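Local structure of endo-1,4-beta-xylanase (Bacteroides thetaiotaomicron VPI-5482, 3KST) at residues 94-99 with 131-136; 121-126 with 141-146; 268-273 with 277-282. The protein probably hydrolyses glycosidic bonds in xylan-type plant polysaccharides, as a calcium-binding glycoside hydrolase of family 43. All coordinates share one frame; numbering follows the deposited sequence.

Interaction 1: 94-99 with 131-136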
ATOM      1  N   TYR A  94      -2.338   1.825  14.042  1.00 12.76           N
ATOM      2  CA  TYR A  94      -1.004   1.298  13.756  1.00 11.88           C
ATOM      3  C   TYR A  94      -0.573   1.729  12.355  1.00 11.57           C
ATOM      4  O   TYR A  94      -1.341   1.566  11.403  1.00 10.29           O
ATOM      5  CB  TYR A  94      -0.993  -0.237  13.880  1.00 12.47           C
ATOM      6  CG  TYR A  94      -0.992  -0.721  15.334  1.00 13.47           C
ATOM      7  CD1 TYR A  94      -2.070  -0.446  16.192  1.00 16.39           C
ATOM      8  CD2 TYR A  94       0.097  -1.427  15.872  1.00 14.17           C
ATOM      9  CE1 TYR A  94      -2.057  -0.863  17.532  1.00 16.82           C
ATOM     10  CE2 TYR A  94       0.095  -1.873  17.217  1.00 15.29           C
ATOM     11  CZ  TYR A  94      -1.002  -1.589  18.027  1.00 17.51           C
ATOM     12  OH  TYR A  94      -1.056  -1.967  19.342  1.00 17.90           O
ATOM     13  N   LEU A  95       0.616   2.340  12.264  1.00 11.34           N
ATOM     14  CA  LEU A  95       1.247   2.726  11.015  1.00 10.64           C
ATOM     15  C   LEU A  95       2.405   1.752  10.739  1.00 11.06           C
ATOM     16  O   LEU A  95       3.367   1.707  11.502  1.00 11.65           O
ATOM     17  CB  LEU A  95       1.795   4.162  11.098  1.00 11.52           C
ATOM     18  CG  LEU A  95       2.788   4.665  10.048  1.00 11.86           C
ATOM     19  CD1 LEU A  95       2.135   4.565   8.701  1.00  9.75           C
ATOM     20  CD2 LEU A  95       3.315   6.074  10.406  1.00 12.30           C
ATOM     21  N   PHE A  96       2.304   1.003   9.642  1.00  9.66           N
ATOM     22  CA  PHE A  96       3.334   0.072   9.199  1.00  8.96           C
ATOM     23  C   PHE A  96       4.030   0.735   8.009  1.00  8.51           C
ATOM     24  O   PHE A  96       3.377   1.251   7.117  1.00  8.70           O
ATOM     25  CB  PHE A  96       2.728  -1.270   8.821  1.00  9.63           C
ATOM     26  CG  PHE A  96       2.434  -2.126  10.004  1.00  8.74           C
ATOM     27  CD1 PHE A  96       1.297  -1.910  10.787  1.00 10.70           C
ATOM     28  CD2 PHE A  96       3.345  -3.096  10.402  1.00 10.93           C
ATOM     29  CE1 PHE A  96       1.072  -2.720  11.930  1.00 10.64           C
ATOM     30  CE2 PHE A  96       3.110  -3.881  11.515  1.00 11.46           C
ATOM     31  CZ  PHE A  96       1.985  -3.696  12.272  1.00 11.71           C
ATOM     32  N   TYR A  97       5.352   0.700   7.985  1.00  8.77           N
ATOM     33  CA  TYR A  97       6.097   1.459   6.969  1.00  8.47           C
ATOM     34  C   TYR A  97       7.517   0.961   6.784  1.00  9.20           C
ATOM     35  O   TYR A  97       7.955   0.080   7.511  1.00  9.38           O
ATOM     36  CB  TYR A  97       6.118   2.927   7.388  1.00  9.55           C
ATOM     37  CG  TYR A  97       6.803   3.216   8.711  1.00  5.89           C
ATOM     38  CD1 TYR A  97       6.147   2.995   9.942  1.00  7.29           C
ATOM     39  CD2 TYR A  97       8.100   3.719   8.747  1.00  6.66           C
ATOM     40  CE1 TYR A  97       6.782   3.270  11.193  1.00  6.14           C
ATOM     41  CE2 TYR A  97       8.757   4.024   9.999  1.00  6.41           C
ATOM     42  CZ  TYR A  97       8.077   3.792  11.213  1.00  8.46           C
ATOM     43  OH  TYR A  97       8.698   4.074  12.417  1.00  8.20           O
ATOM     44  N   SER A  98       8.208   1.531   5.792  1.00  8.76           N
ATOM     45  CA  SER A  98       9.595   1.262   5.531  1.00  8.27           C
ATOM     46  C   SER A  98      10.392   2.498   5.871  1.00  8.29           C
ATOM     47  O   SER A  98       9.917   3.595   5.726  1.00  7.54           O
ATOM     48  CB  SER A  98       9.793   0.901   4.073  1.00  7.84           C
ATOM     49  OG  SER A  98       8.978  -0.201   3.728  1.00  9.49           O
ATOM     50  N   ALA A  99      11.600   2.307   6.367  1.00  7.76           N
ATOM     51  CA  ALA A  99      12.523   3.397   6.678  1.00  6.91           C
ATOM     52  C   ALA A  99      13.929   2.818   6.548  1.00  7.49           C
ATOM     53  O   ALA A  99      14.203   1.778   7.125  1.00  7.40           O
ATOM     54  CB  ALA A  99      12.253   3.986   8.100  1.00  7.86           C
ATOM     55  N   THR A 131       5.466  -3.132   3.745  1.00  9.11           N
ATOM     56  CA  THR A 131       4.598  -3.766   4.727  1.00  9.84           C
ATOM     57  C   THR A 131       3.099  -3.629   4.383  1.00  9.85           C
ATOM     58  O   THR A 131       2.640  -2.557   3.973  1.00 10.48           O
ATOM     59  CB  THR A 131       4.730  -3.109   6.104  1.00  9.57           C
ATOM     60  OG1 THR A 131       4.546  -1.691   5.978  1.00 11.02           O
ATOM     61  CG2 THR A 131       6.052  -3.408   6.743  1.00 11.43           C
ATOM     62  N   SER A 132       2.360  -4.712   4.553  1.00  9.86           N
ATOM     63  CA  SER A 132       0.902  -4.677   4.474  1.00 10.23           C
ATOM     64  C   SER A 132       0.401  -5.735   5.448  1.00 10.41           C
ATOM     65  O   SER A 132       0.816  -6.892   5.335  1.00 10.28           O
ATOM     66  CB  SER A 132       0.365  -4.957   3.079  1.00 10.18           C
ATOM     67  OG  SER A 132      -1.028  -4.683   3.063  1.00 10.48           O
ATOM     68  N   LEU A 133      -0.428  -5.300   6.408  1.00  9.66           N
ATOM     69  CA  LEU A 133      -1.008  -6.161   7.442  1.00  9.80           C
ATOM     70  C   LEU A 133      -2.371  -6.721   7.029  1.00  9.92           C
ATOM     71  O   LEU A 133      -3.207  -6.045   6.417  1.00  9.97           O
ATOM     72  CB  LEU A 133      -1.189  -5.387   8.761  1.00  8.62           C
ATOM     73  CG  LEU A 133      -1.758  -6.099  10.003  1.00  9.39           C
ATOM     74  CD1 LEU A 133      -0.786  -7.168  10.566  1.00 12.53           C
ATOM     75  CD2 LEU A 133      -2.064  -5.056  11.044  1.00 11.18           C
ATOM     76  N   PHE A 134      -2.597  -7.964   7.443  1.00 10.04           N
ATOM     77  CA  PHE A 134      -3.874  -8.645   7.287  1.00 11.26           C
ATOM     78  C   PHE A 134      -4.187  -9.441   8.557  1.00 11.61           C
ATOM     79  O   PHE A 134      -3.379 -10.256   8.982  1.00 12.49           O
ATOM     80  CB  PHE A 134      -3.832  -9.601   6.127  1.00 11.25           C
ATOM     81  CG  PHE A 134      -5.079 -10.449   6.017  1.00 11.32           C
ATOM     82  CD1 PHE A 134      -6.300  -9.858   5.727  1.00 12.63           C
ATOM     83  CD2 PHE A 134      -5.021 -11.832   6.252  1.00 10.72           C
ATOM     84  CE1 PHE A 134      -7.476 -10.635   5.645  1.00 13.29           C
ATOM     85  CE2 PHE A 134      -6.169 -12.623   6.175  1.00 12.05           C
ATOM     86  CZ  PHE A 134      -7.399 -12.027   5.870  1.00 11.69           C
ATOM     87  N   ILE A 135      -5.359  -9.211   9.146  1.00 11.94           N
ATOM     88  CA  ILE A 135      -5.795  -9.934  10.354  1.00 12.90           C
ATOM     89  C   ILE A 135      -6.966 -10.805   9.911  1.00 12.25           C
ATOM     90  O   ILE A 135      -8.008 -10.292   9.536  1.00 13.51           O
ATOM     91  CB  ILE A 135      -6.197  -8.990  11.520  1.00 13.03           C
ATOM     92  CG1 ILE A 135      -4.986  -8.158  11.952  1.00 13.72           C
ATOM     93  CG2 ILE A 135      -6.670  -9.812  12.752  1.00 15.41           C
ATOM     94  CD1 ILE A 135      -5.314  -7.035  12.979  1.00 13.86           C
ATOM     95  N   ASP A 136      -6.798 -12.118  10.009  1.00 12.97           N
ATOM     96  CA  ASP A 136      -7.780 -13.064   9.474  1.00 13.66           C
ATOM     97  C   ASP A 136      -8.995 -13.184  10.413  1.00 13.79           C
ATOM     98  O   ASP A 136      -8.981 -12.685  11.530  1.00 14.47           O
ATOM     99  CB  ASP A 136      -7.098 -14.440   9.254  1.00 13.60           C
ATOM    100  CG  ASP A 136      -7.749 -15.275   8.171  1.00 13.38           C
ATOM    101  OD1 ASP A 136      -8.798 -14.871   7.614  1.00 15.20           O
ATOM    102  OD2 ASP A 136      -7.231 -16.372   7.898  1.00 11.01           O
TER
HETATM  103  O   HOH W   1       6.091  -0.129   4.152  1.00  8.18           O
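T131 and L133 rest on F96 where two neighbouring blades of the five-bladed β-propeller of this family meet. Strand 92-99 runs between strands 80-87 and 102-108 of one blade, and strand 129-135 is the first strand of the next. Their short segments run roughly antiparallel, at 152°, but their axes come no closer than 6.4 Å, so these two segments meet through side chains and a water, their strands belonging to separate sheets. T131 leads the way. Its chi1 of 52° sets OG1 between its own backbone N and carbonyl carbon, turned at the other blade, where it lies 3.4 Å from F96 CB. The same oxygen is 3.2 Å from Y97 N, but at an angle too poor for a hydrogen bond. Instead, T131 OG1 bonds a bridging water at 2.9 Å, and S98 OG holds that water from the opposite strand. S98 OG also bonds the backbone N of D130, a residue predicted to tune the catalytic acid, which places the water in a small polar network next to a probable active-site residue. At S132 the chain turns its side chain away from 94-99, and its OG bonds OE1 of the calcium ligand E83, making it a second-shell residue of the metal site. L133 comes back to the blade interface, with Y85 OH bonded to its backbone N. CG stands anti to that N (chi1 -179°), which carries its CD2 methyl out to the F96 ring. The two side chains cross at a slant, with L133 CD2 4.0 Å from F96 CE1.

Interaction 2: 121-126 with 141-146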
ATOM      1  N   GLN A 121      13.376   1.186  16.545  1.00 12.42           N
ATOM      2  CA  GLN A 121      13.938   0.025  15.873  1.00 13.20           C
ATOM      3  C   GLN A 121      12.932  -0.596  14.938  1.00 12.80           C
ATOM      4  O   GLN A 121      11.729  -0.443  15.126  1.00 12.92           O
ATOM      5  CB  GLN A 121      14.370  -1.011  16.914  1.00 13.90           C
ATOM      6  CG  GLN A 121      15.602  -0.592  17.707  1.00 16.22           C
ATOM      7  CD  GLN A 121      16.839  -0.387  16.840  1.00 17.79           C
ATOM      8  OE1 GLN A 121      17.101  -1.164  15.923  1.00 21.31           O
ATOM      9  NE2 GLN A 121      17.593   0.662  17.116  1.00 19.84           N
ATOM     10  N   PRO A 122      13.423  -1.312  13.927  1.00 13.17           N
ATOM     11  CA  PRO A 122      12.511  -1.988  13.014  1.00 12.57           C
ATOM     12  C   PRO A 122      11.961  -3.285  13.644  1.00 12.69           C
ATOM     13  O   PRO A 122      12.371  -3.685  14.746  1.00 11.78           O
ATOM     14  CB  PRO A 122      13.406  -2.280  11.816  1.00 12.81           C
ATOM     15  CG  PRO A 122      14.702  -2.473  12.383  1.00 13.34           C
ATOM     16  CD  PRO A 122      14.823  -1.583  13.573  1.00 12.38           C
ATOM     17  N   ILE A 123      11.034  -3.917  12.930  1.00 11.61           N
ATOM     18  CA  ILE A 123      10.354  -5.171  13.346  1.00 12.04           C
ATOM     19  C   ILE A 123      11.380  -6.318  13.418  1.00 12.07           C
ATOM     20  O   ILE A 123      11.371  -7.091  14.377  1.00 12.14           O
ATOM     21  CB  ILE A 123       9.176  -5.470  12.341  1.00 11.59           C
ATOM     22  CG1 ILE A 123       8.067  -4.421  12.477  1.00 11.02           C
ATOM     23  CG2 ILE A 123       8.583  -6.858  12.476  1.00 11.59           C
ATOM     24  CD1 ILE A 123       7.240  -4.282  11.183  1.00 10.40           C
ATOM     25  N   TRP A 124      12.249  -6.402  12.409  1.00 12.70           N
ATOM     26  CA  TRP A 124      13.352  -7.375  12.352  1.00 12.75           C
ATOM     27  C   TRP A 124      14.556  -6.748  11.621  1.00 13.34           C
ATOM     28  O   TRP A 124      14.428  -5.683  10.996  1.00 12.88           O
ATOM     29  CB  TRP A 124      12.868  -8.703  11.741  1.00 12.88           C
ATOM     30  CG  TRP A 124      12.717  -8.737  10.241  1.00 12.17           C
ATOM     31  CD1 TRP A 124      12.251  -7.727   9.413  1.00 13.46           C
ATOM     32  CD2 TRP A 124      12.912  -9.870   9.404  1.00 11.93           C
ATOM     33  NE1 TRP A 124      12.232  -8.154   8.122  1.00 13.12           N
ATOM     34  CE2 TRP A 124      12.616  -9.473   8.081  1.00 12.61           C
ATOM     35  CE3 TRP A 124      13.363 -11.179   9.634  1.00 12.46           C
ATOM     36  CZ2 TRP A 124      12.737 -10.356   6.987  1.00 10.97           C
ATOM     37  CZ3 TRP A 124      13.478 -12.052   8.551  1.00 11.16           C
ATOM     38  CH2 TRP A 124      13.173 -11.630   7.242  1.00 12.57           C
ATOM     39  N   SER A 125      15.698  -7.429  11.651  1.00 13.36           N
ATOM     40  CA  SER A 125      16.958  -6.871  11.123  1.00 14.73           C
ATOM     41  C   SER A 125      17.221  -6.924   9.629  1.00 13.73           C
ATOM     42  O   SER A 125      18.012  -6.112   9.133  1.00 14.65           O
ATOM     43  CB  SER A 125      18.146  -7.511  11.856  1.00 14.42           C
ATOM     44  OG  SER A 125      18.219  -8.902  11.606  1.00 19.56           O
ATOM     45  N   GLU A 126      16.613  -7.880   8.918  1.00 12.81           N
ATOM     46  CA  GLU A 126      16.839  -8.002   7.464  1.00 12.24           C
ATOM     47  C   GLU A 126      16.148  -6.891   6.705  1.00 11.57           C
ATOM     48  O   GLU A 126      14.986  -6.605   7.002  1.00  9.76           O
ATOM     49  CB  GLU A 126      16.301  -9.319   6.895  1.00 12.27           C
ATOM     50  CG  GLU A 126      16.712  -9.569   5.424  1.00 14.85           C
ATOM     51  CD  GLU A 126      16.299 -10.938   4.903  1.00 15.79           C
ATOM     52  OE1 GLU A 126      16.546 -11.956   5.596  1.00 15.94           O
ATOM     53  OE2 GLU A 126      15.709 -11.024   3.793  1.00 15.66           O
ATOM     54  N   PRO A 141      -2.750 -12.379  13.052  1.00 12.27           N
ATOM     55  CA  PRO A 141      -2.179 -11.296  12.221  1.00 12.42           C
ATOM     56  C   PRO A 141      -1.117 -11.822  11.253  1.00 12.58           C
ATOM     57  O   PRO A 141      -0.289 -12.640  11.657  1.00 12.85           O
ATOM     58  CB  PRO A 141      -1.538 -10.376  13.269  1.00 12.64           C
ATOM     59  CG  PRO A 141      -1.132 -11.287  14.356  1.00 12.40           C
ATOM     60  CD  PRO A 141      -2.177 -12.354  14.413  1.00 12.21           C
ATOM     61  N   TYR A 142      -1.154 -11.358   9.997  1.00 11.71           N
ATOM     62  CA  TYR A 142      -0.142 -11.686   8.974  1.00 11.07           C
ATOM     63  C   TYR A 142       0.424 -10.396   8.406  1.00 10.26           C
ATOM     64  O   TYR A 142      -0.344  -9.456   8.164  1.00 12.12           O
ATOM     65  CB  TYR A 142      -0.736 -12.516   7.833  1.00 10.31           C
ATOM     66  CG  TYR A 142      -1.276 -13.829   8.294  1.00  9.60           C
ATOM     67  CD1 TYR A 142      -0.442 -14.935   8.446  1.00  9.55           C
ATOM     68  CD2 TYR A 142      -2.644 -13.975   8.587  1.00 11.03           C
ATOM     69  CE1 TYR A 142      -0.958 -16.174   8.879  1.00  9.84           C
ATOM     70  CE2 TYR A 142      -3.160 -15.189   9.009  1.00 13.10           C
ATOM     71  CZ  TYR A 142      -2.311 -16.279   9.173  1.00 11.69           C
ATOM     72  OH  TYR A 142      -2.856 -17.464   9.583  1.00 12.23           O
ATOM     73  N   LEU A 143       1.742 -10.347   8.206  1.00  9.62           N
ATOM     74  CA  LEU A 143       2.420  -9.211   7.567  1.00  9.05           C
ATOM     75  C   LEU A 143       3.048  -9.679   6.265  1.00  9.43           C
ATOM     76  O   LEU A 143       3.841 -10.657   6.249  1.00  8.98           O
ATOM     77  CB  LEU A 143       3.499  -8.577   8.468  1.00  8.99           C
ATOM     78  CG  LEU A 143       4.043  -7.215   7.987  1.00  7.92           C
ATOM     79  CD1 LEU A 143       2.940  -6.185   8.099  1.00  8.37           C
ATOM     80  CD2 LEU A 143       5.248  -6.719   8.830  1.00 11.56           C
ATOM     81  N   TYR A 144       2.673  -8.992   5.184  1.00  9.22           N
ATOM     82  CA  TYR A 144       3.201  -9.174   3.842  1.00  9.25           C
ATOM     83  C   TYR A 144       4.237  -8.070   3.670  1.00  9.34           C
ATOM     84  O   TYR A 144       4.027  -6.955   4.129  1.00  9.42           O
ATOM     85  CB  TYR A 144       2.091  -9.098   2.787  1.00  8.49           C
ATOM     86  CG  TYR A 144       1.067 -10.162   3.053  1.00 10.01           C
ATOM     87  CD1 TYR A 144       0.065  -9.960   4.002  1.00  8.14           C
ATOM     88  CD2 TYR A 144       1.142 -11.413   2.426  1.00 10.90           C
ATOM     89  CE1 TYR A 144      -0.843 -10.973   4.331  1.00 10.62           C
ATOM     90  CE2 TYR A 144       0.214 -12.434   2.736  1.00 12.90           C
ATOM     91  CZ  TYR A 144      -0.774 -12.196   3.685  1.00  9.38           C
ATOM     92  OH  TYR A 144      -1.686 -13.163   4.019  1.00 13.44           O
ATOM     93  N   PHE A 145       5.370  -8.414   3.061  1.00  8.46           N
ATOM     94  CA  PHE A 145       6.487  -7.495   2.885  1.00  8.62           C
ATOM     95  C   PHE A 145       7.425  -8.089   1.856  1.00  8.88           C
ATOM     96  O   PHE A 145       7.309  -9.279   1.544  1.00  9.07           O
ATOM     97  CB  PHE A 145       7.209  -7.248   4.227  1.00  8.71           C
ATOM     98  CG  PHE A 145       7.662  -8.499   4.916  1.00 10.19           C
ATOM     99  CD1 PHE A 145       6.787  -9.179   5.786  1.00 12.72           C
ATOM    100  CD2 PHE A 145       8.955  -8.993   4.749  1.00 10.40           C
ATOM    101  CE1 PHE A 145       7.181 -10.332   6.432  1.00 12.39           C
ATOM    102  CE2 PHE A 145       9.352 -10.159   5.416  1.00 12.91           C
ATOM    103  CZ  PHE A 145       8.453 -10.815   6.263  1.00 11.05           C
ATOM    104  N   VAL A 146       8.323  -7.258   1.342  1.00  9.09           N
ATOM    105  CA  VAL A 146       9.300  -7.633   0.316  1.00  9.03           C
ATOM    106  C   VAL A 146      10.634  -7.948   0.929  1.00  9.08           C
ATOM    107  O   VAL A 146      11.120  -7.157   1.748  1.00  9.72           O
ATOM    108  CB  VAL A 146       9.558  -6.452  -0.669  1.00  9.51           C
ATOM    109  CG1 VAL A 146      10.828  -6.685  -1.558  1.00  7.85           C
ATOM    110  CG2 VAL A 146       8.300  -6.187  -1.531  1.00  9.93           C
TER
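W124 and F145 both have chi1 near +60° (78° and 55°), which tucks each CG between the backbone N and the carbonyl carbon and sends the two rings toward each other from 121-126 and 141-146. They meet at the six-membered rings, W124 CZ2 lying 3.7 Å from F145 CE2. The side chains cross at about a right angle and the ring planes are inclined by 69°, an oblique encounter. Within its own segment E126 CB sits 3.7 Å above one face of the W124 indole, toward the rim. The indole N-H is bonded to S128 OG, which helps fix the rotation of the ring against F145. One residue back along the loop, I123 makes the second meeting. Its CD1 and CD2 of L143 approach tip to tip at 3.9 Å, the leucine being extended toward the loop with CG anti to its backbone N. The contact between the segments is thus wholly apolar, made by two pairs of side chains whose backbones stay far apart, the nearest CA atoms, of I123 and L143, being 10.6 Å from each other. I103 of strand 102-108 completes the setting, touching both W124 and L143. F145 lies about 6 Å, side chain to side chain, from D130, a residue predicted to be important for catalysis. The arrangement joins the connection between two consecutive blades to the second strand of the later one, as part of the five-bladed β-propeller of family 43 glycoside hydrolases.

Interaction 3: 268-273 with 277-282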
ATOM      1  N   ALA A 268       0.950   7.137 -10.232  1.00  9.50           N
ATOM      2  CA  ALA A 268       1.390   7.112 -11.616  1.00  9.27           C
ATOM      3  C   ALA A 268       2.525   8.125 -11.749  1.00  9.27           C
ATOM      4  O   ALA A 268       2.701   8.975 -10.872  1.00  8.73           O
ATOM      5  CB  ALA A 268       0.244   7.470 -12.518  1.00 10.19           C
ATOM      6  N   HIS A 269       3.311   8.021 -12.815  1.00  9.02           N
ATOM      7  CA  HIS A 269       4.334   9.027 -13.094  1.00  9.93           C
ATOM      8  C   HIS A 269       3.704  10.419 -13.234  1.00 10.04           C
ATOM      9  O   HIS A 269       2.477  10.540 -13.481  1.00  9.95           O
ATOM     10  CB  HIS A 269       5.123   8.714 -14.371  1.00  9.40           C
ATOM     11  CG  HIS A 269       5.959   7.480 -14.287  1.00 11.58           C
ATOM     12  ND1 HIS A 269       6.408   6.806 -15.402  1.00 13.59           N
ATOM     13  CD2 HIS A 269       6.397   6.772 -13.217  1.00 13.97           C
ATOM     14  CE1 HIS A 269       7.117   5.756 -15.023  1.00 12.85           C
ATOM     15  NE2 HIS A 269       7.124   5.709 -13.698  1.00 12.98           N
ATOM     16  N   TRP A 270       4.522  11.445 -12.999  1.00 10.51           N
ATOM     17  CA  TRP A 270       4.096  12.835 -13.166  1.00 10.95           C
ATOM     18  C   TRP A 270       3.469  13.056 -14.549  1.00 11.84           C
ATOM     19  O   TRP A 270       2.430  13.693 -14.663  1.00 12.45           O
ATOM     20  CB  TRP A 270       5.255  13.792 -12.926  1.00 11.43           C
ATOM     21  CG  TRP A 270       4.927  15.171 -13.245  1.00 11.88           C
ATOM     22  CD1 TRP A 270       5.349  15.860 -14.328  1.00 12.07           C
ATOM     23  CD2 TRP A 270       4.016  16.036 -12.543  1.00 11.62           C
ATOM     24  NE1 TRP A 270       4.807  17.110 -14.336  1.00 13.75           N
ATOM     25  CE2 TRP A 270       3.975  17.245 -13.257  1.00 12.49           C
ATOM     26  CE3 TRP A 270       3.251  15.914 -11.371  1.00 14.09           C
ATOM     27  CZ2 TRP A 270       3.189  18.334 -12.853  1.00 11.33           C
ATOM     28  CZ3 TRP A 270       2.472  16.982 -10.975  1.00 12.86           C
ATOM     29  CH2 TRP A 270       2.464  18.194 -11.720  1.00 11.97           C
ATOM     30  N   SER A 271       4.067  12.461 -15.570  1.00 13.04           N
ATOM     31  CA  SER A 271       3.593  12.575 -16.957  1.00 13.97           C
ATOM     32  C   SER A 271       4.383  11.575 -17.787  1.00 15.32           C
ATOM     33  O   SER A 271       5.277  10.922 -17.253  1.00 14.95           O
ATOM     34  CB  SER A 271       3.915  13.983 -17.472  1.00 13.85           C
ATOM     35  OG  SER A 271       5.318  14.160 -17.483  1.00 15.20           O
ATOM     36  N   ALA A 272       4.095  11.481 -19.091  1.00 16.49           N
ATOM     37  CA  ALA A 272       4.870  10.619 -20.002  1.00 17.40           C
ATOM     38  C   ALA A 272       6.367  11.005 -20.118  1.00 17.31           C
ATOM     39  O   ALA A 272       7.202  10.130 -20.384  1.00 17.56           O
ATOM     40  CB  ALA A 272       4.234  10.602 -21.416  1.00 17.63           C
ATOM     41  N   ALA A 273       6.698  12.292 -19.917  1.00 17.86           N
ATOM     42  CA  ALA A 273       8.085  12.811 -20.013  1.00 18.17           C
ATOM     43  C   ALA A 273       8.939  12.700 -18.741  1.00 18.15           C
ATOM     44  O   ALA A 273      10.161  12.523 -18.815  1.00 18.91           O
ATOM     45  CB  ALA A 273       8.050  14.285 -20.469  1.00 18.21           C
ATOM     46  N   PRO A 277       7.320  14.391  -9.751  1.00 14.54           N
ATOM     47  CA  PRO A 277       6.945  13.613  -8.581  1.00 13.61           C
ATOM     48  C   PRO A 277       5.767  12.709  -8.936  1.00 12.55           C
ATOM     49  O   PRO A 277       4.876  13.119  -9.689  1.00 10.61           O
ATOM     50  CB  PRO A 277       6.569  14.687  -7.553  1.00 13.77           C
ATOM     51  CG  PRO A 277       6.049  15.812  -8.348  1.00 13.54           C
ATOM     52  CD  PRO A 277       6.662  15.714  -9.737  1.00 15.28           C
ATOM     53  N   ARG A 278       5.780  11.465  -8.473  1.00 10.62           N
ATOM     54  CA  ARG A 278       4.594  10.619  -8.631  1.00 10.50           C
ATOM     55  C   ARG A 278       3.429  11.205  -7.799  1.00  9.97           C
ATOM     56  O   ARG A 278       3.644  11.827  -6.738  1.00 10.91           O
ATOM     57  CB  ARG A 278       4.884   9.176  -8.237  1.00 10.84           C
ATOM     58  CG  ARG A 278       5.871   8.477  -9.184  1.00 11.92           C
ATOM     59  CD  ARG A 278       6.354   7.156  -8.617  1.00 13.72           C
ATOM     60  NE  ARG A 278       7.168   7.418  -7.419  1.00 14.73           N
ATOM     61  CZ  ARG A 278       7.497   6.522  -6.478  1.00 19.45           C
ATOM     62  NH1 ARG A 278       7.091   5.250  -6.546  1.00 19.73           N
ATOM     63  NH2 ARG A 278       8.242   6.924  -5.446  1.00 18.33           N
ATOM     64  N   THR A 279       2.214  11.020  -8.309  1.00  9.35           N
ATOM     65  CA  THR A 279       0.973  11.479  -7.675  1.00  9.30           C
ATOM     66  C   THR A 279      -0.052  10.366  -7.756  1.00  9.41           C
ATOM     67  O   THR A 279       0.115   9.424  -8.533  1.00 10.57           O
ATOM     68  CB  THR A 279       0.454  12.794  -8.295  1.00  9.32           C
ATOM     69  OG1 THR A 279      -0.234  12.524  -9.526  1.00  8.34           O
ATOM     70  CG2 THR A 279       1.612  13.801  -8.533  1.00 10.51           C
ATOM     71  N   SER A 280      -1.115  10.467  -6.953  1.00  9.15           N
ATOM     72  CA  SER A 280      -2.081   9.390  -6.813  1.00  9.18           C
ATOM     73  C   SER A 280      -3.452   9.670  -7.391  1.00  9.19           C
ATOM     74  O   SER A 280      -3.858  10.821  -7.518  1.00  9.70           O
ATOM     75  CB  SER A 280      -2.140   8.939  -5.358  1.00  9.47           C
ATOM     76  OG  SER A 280      -0.934   8.262  -5.042  1.00  8.22           O
ATOM     77  N   TYR A 281      -4.116   8.578  -7.753  1.00 10.40           N
ATOM     78  CA  TYR A 281      -5.393   8.533  -8.496  1.00 10.06           C
ATOM     79  C   TYR A 281      -6.260   7.395  -7.954  1.00 10.54           C
ATOM     80  O   TYR A 281      -5.766   6.498  -7.274  1.00  9.86           O
ATOM     81  CB  TYR A 281      -5.116   8.290  -9.987  1.00 10.44           C
ATOM     82  CG  TYR A 281      -4.284   9.382 -10.633  1.00  9.47           C
ATOM     83  CD1 TYR A 281      -4.892  10.531 -11.121  1.00  8.94           C
ATOM     84  CD2 TYR A 281      -2.884   9.288 -10.714  1.00  9.28           C
ATOM     85  CE1 TYR A 281      -4.145  11.553 -11.684  1.00  8.84           C
ATOM     86  CE2 TYR A 281      -2.113  10.297 -11.267  1.00  7.81           C
ATOM     87  CZ  TYR A 281      -2.766  11.454 -11.749  1.00  9.54           C
ATOM     88  OH  TYR A 281      -2.026  12.457 -12.310  1.00 10.12           O
ATOM     89  N   ILE A 282      -7.552   7.429  -8.269  1.00 10.81           N
ATOM     90  CA  ILE A 282      -8.516   6.417  -7.794  1.00 11.30           C
ATOM     91  C   ILE A 282      -9.400   5.847  -8.926  1.00 12.10           C
ATOM     92  O   ILE A 282      -9.943   6.599  -9.727  1.00 12.01           O
ATOM     93  CB  ILE A 282      -9.396   6.984  -6.696  1.00 11.57           C
ATOM     94  CG1 ILE A 282      -8.575   7.366  -5.445  1.00 11.98           C
ATOM     95  CG2 ILE A 282     -10.508   5.975  -6.289  1.00 12.79           C
ATOM     96  CD1 ILE A 282      -9.401   8.148  -4.414  1.00 15.93           C
TER
HETATM   97  O   HOH W   2       0.669  12.172 -12.087  1.00 10.47           O
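A268 and T279 form an antiparallel hydrogen-bonded pair at the end of a β-hairpin in the propeller, where strand 262-268 gives way to the loop leading into strand 279-287. A268 N donates to T279 O at 3.0 Å, nearly in line with the carbonyl bond. The return bond, T279 N to A268 O, is weak at 3.3 Å, and that oxygen also receives a CA-H contact from R278. Beside the pair a water adds a second link. It donates to H269 O at 2.8 Å and is bonded to T279 OG1 at 2.7 Å. Y281 OH is its third partner, so one water ties together a loop carbonyl and two strand hydroxyls. H269 NE2 is hydrogen-bonded to the backbone O of Y210. Y210 also makes a cation-pi contact with R278, whose guanidinium forms a long, weak ion pair with D26, the predicted proton acceptor. In the loop, S271 OG accepts a bond from E274 N and a weak one from A273 N. W270, whose ring also meets that of Y21, supplies the apolar part of the loop's contact; its CG lies anti to its backbone N (chi1 173°), laying the indole alongside P277, the residue after a cis peptide bond. P277 CD sits over one indole face, 3.8 Å from W270 CE3, while T279 CG2 meets the ring edge in plane at 3.9 Å from the same carbon. With an alanine here the indole would be gone, and P277 CD and T279 CG2 would probably lose their aromatic partner, leaving a gap beside the cis proline. On the sheet itself, A268 CB packs obliquely against the Y281 ring, 3.9 Å from CE2.

Interactions 1 and 2 are interleaved along the chain, in the order 94-99, 121-126, 131-136, 141-146, and their centres lie only 8 Å apart. Their second segments occupy strands 129-135 and 141-148, neighbours in one antiparallel sheet, where S132 O and F134 O probably accept hydrogen bonds from Y144 N and Y142 N. Interaction 3 follows later in the sequence, in the sheet containing strands 262-268 and 279-287. It lies on the opposite side of the chain's centre, about 24 Å from interaction 1 and 28 Å from interaction 2, centre to centre. The calcium lies nearer interaction 1, about 7 Å from the T131 side chain and 11 Å from that of R278, so the contacts occupy different parts of the propeller around that central site.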